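Side-chain contact in DMATS type aromatic prenyltransferase (Streptomyces coelicolor, PDB 6ZS0), which probably transfers a dimethylallyl group to C5 of the indole ring of tryptophan, as a prenyltransferase of the DMATS type with an ABBA-barrel fold: residues L68-R71 / A75-M78. Residues are numbered along the deposited sequence; the frame is centred on the assembly and turned at random.
Sequences LSFR and APAM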
ATOM      1  N   LEU A  68       1.678  -5.500   6.925  1.00 16.39           N
ATOM      2  CA  LEU A  68       2.516  -5.632   8.135  1.00 17.34           C
ATOM      3  C   LEU A  68       3.950  -5.376   7.736  1.00 17.65           C
ATOM      4  O   LEU A  68       4.446  -6.069   6.816  1.00 16.97           O
ATOM      5  CB  LEU A  68       2.368  -7.024   8.731  1.00 17.95           C
ATOM      6  CG  LEU A  68       1.024  -7.310   9.387  1.00 18.79           C
ATOM      7  CD1 LEU A  68       0.939  -8.753   9.843  1.00 19.50           C
ATOM      8  CD2 LEU A  68       0.771  -6.378  10.553  1.00 19.04           C
ATOM      9  N   SER A  69       4.596  -4.419   8.408  0.57 17.93           N
ATOM     10  CA  SER A  69       6.009  -4.015   8.191  0.57 18.52           C
ATOM     11  C   SER A  69       6.861  -4.480   9.372  0.57 19.51           C
ATOM     12  O   SER A  69       6.587  -4.045  10.519  0.57 19.71           O
ATOM     13  CB  SER A  69       6.148  -2.546   7.998  0.57 18.54           C
ATOM     14  OG  SER A  69       5.373  -2.094   6.913  0.57 18.08           O
ATOM     15  N   PHE A  70       7.895  -5.252   9.066  1.00 20.22           N
ATOM     16  CA  PHE A  70       8.803  -5.917  10.028  1.00 22.28           C
ATOM     17  C   PHE A  70      10.144  -5.171  10.033  1.00 24.10           C
ATOM     18  O   PHE A  70      10.788  -5.094   9.003  1.00 23.84           O
ATOM     19  CB  PHE A  70       8.879  -7.397   9.647  1.00 23.14           C
ATOM     20  CG  PHE A  70       7.553  -8.129   9.666  1.00 23.93           C
ATOM     21  CD1 PHE A  70       6.793  -8.275   8.513  1.00 24.19           C
ATOM     22  CD2 PHE A  70       7.050  -8.658  10.854  1.00 25.30           C
ATOM     23  CE1 PHE A  70       5.583  -8.954   8.534  1.00 24.58           C
ATOM     24  CE2 PHE A  70       5.834  -9.332  10.867  1.00 25.72           C
ATOM     25  CZ  PHE A  70       5.103  -9.474   9.710  1.00 25.17           C
ATOM     26  N   ARG A  71      10.581  -4.683  11.207  1.00 26.25           N
ATOM     27  CA  ARG A  71      11.888  -3.999  11.442  1.00 28.46           C
ATOM     28  C   ARG A  71      12.613  -4.810  12.519  1.00 30.04           C
ATOM     29  O   ARG A  71      11.966  -5.278  13.452  1.00 29.27           O
ATOM     30  CB  ARG A  71      11.648  -2.540  11.854  1.00 30.31           C
ATOM     31  CG  ARG A  71      12.897  -1.665  11.882  1.00 32.05           C
ATOM     32  N   ALA A  75       8.312  -4.226  17.196  1.00 26.08           N
ATOM     33  CA  ALA A  75       6.994  -4.853  17.042  1.00 25.81           C
ATOM     34  C   ALA A  75       6.559  -4.688  15.577  1.00 25.07           C
ATOM     35  O   ALA A  75       6.942  -3.738  14.928  1.00 23.09           O
ATOM     36  CB  ALA A  75       6.014  -4.215  17.991  1.00 26.48           C
ATOM     37  N   PRO A  76       5.805  -5.638  15.022  1.00 26.28           N
ATOM     38  CA  PRO A  76       5.269  -5.494  13.674  1.00 25.91           C
ATOM     39  C   PRO A  76       4.436  -4.199  13.585  1.00 24.93           C
ATOM     40  O   PRO A  76       3.788  -3.853  14.601  1.00 26.10           O
ATOM     41  CB  PRO A  76       4.382  -6.730  13.470  1.00 27.28           C
ATOM     42  CG  PRO A  76       4.784  -7.695  14.559  1.00 27.94           C
ATOM     43  CD  PRO A  76       5.381  -6.879  15.689  1.00 28.12           C
ATOM     44  N   ALA A  77       4.564  -3.434  12.498  1.00 23.08           N
ATOM     45  CA  ALA A  77       3.781  -2.198  12.262  1.00 21.65           C
ATOM     46  C   ALA A  77       2.656  -2.492  11.271  1.00 20.31           C
ATOM     47  O   ALA A  77       2.943  -2.891  10.131  1.00 19.30           O
ATOM     48  CB  ALA A  77       4.650  -1.107  11.752  1.00 21.78           C
ATOM     49  N   MET A  78       1.421  -2.243  11.674  1.00 19.19           N
ATOM     50  CA  MET A  78       0.265  -2.572  10.822  1.00 18.75           C
ATOM     51  C   MET A  78      -0.233  -1.313  10.146  1.00 18.41           C
ATOM     52  O   MET A  78      -0.310  -0.263  10.812  1.00 18.07           O
ATOM     53  CB  MET A  78      -0.837  -3.200  11.648  1.00 19.01           C
ATOM     54  CG  MET A  78      -2.045  -3.515  10.864  1.00 18.59           C
ATOM     55  SD  MET A  78      -3.209  -4.338  11.934  1.00 19.52           S
ATOM     56  CE  MET A  78      -4.678  -4.305  10.895  1.00 19.11           C
TER
HETATM   57  O   HOH W   1       2.793  -1.960   7.412  1.00 24.02           O
HETATM   58  O   HOH W   2       8.321  -3.201  12.497  1.00 24.22           O
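Ser69 and Ala77 face each other as the hydrogen-bonded pair of an antiparallel beta hairpin, strands 64-70 and 77-82, the first two neighbours in the ten-stranded barrel of the ABBA fold. Two nearly straight bonds hold them: Ser69 N donates to Ala77 O at 2.8 Å (168° at the hydrogen), and Ala77 N donates to Ser69 O.

From CB outward, Ser69 starts on the same sheet face as the Ala77 methyl, CB to CB 4.3 Å. In the conformer described here, one of two modelled, chi1 is -58° and OG lies beside the backbone N, where it hydrogen-bonds a water at 2.6 Å; the same water donates to Ala77 O, which thus serves two donors. In this conformer Thr340 OG1, on the strand flanking the other edge of 64-70, is a further partner of the hydroxyl.

The opposite face is apolar and turned to the helices. Leu68 and Met78 are a non-hydrogen-bonded pair; one leucine branch, CD2, reaches across to Met78 CB at 3.7 Å. Beyond CG the Met78 chain leads away from the leucine: CG is anti to the backbone N (chi1 178°), and the extended chain reaches Leu14 and Leu17 of helix 6-20. Toward the turn, the Phe70 ring meets Pro76 obliquely, CE2 to Pro76 CB at 4.0 Å, and both residues touch Val304 of helix 303-312.

Where the strands part, a second water ties the turn together: it donates to Ser69 O and to Ala75 O, each at 2.8 Å, and weakly accepts from Arg71 N at 3.0 Å.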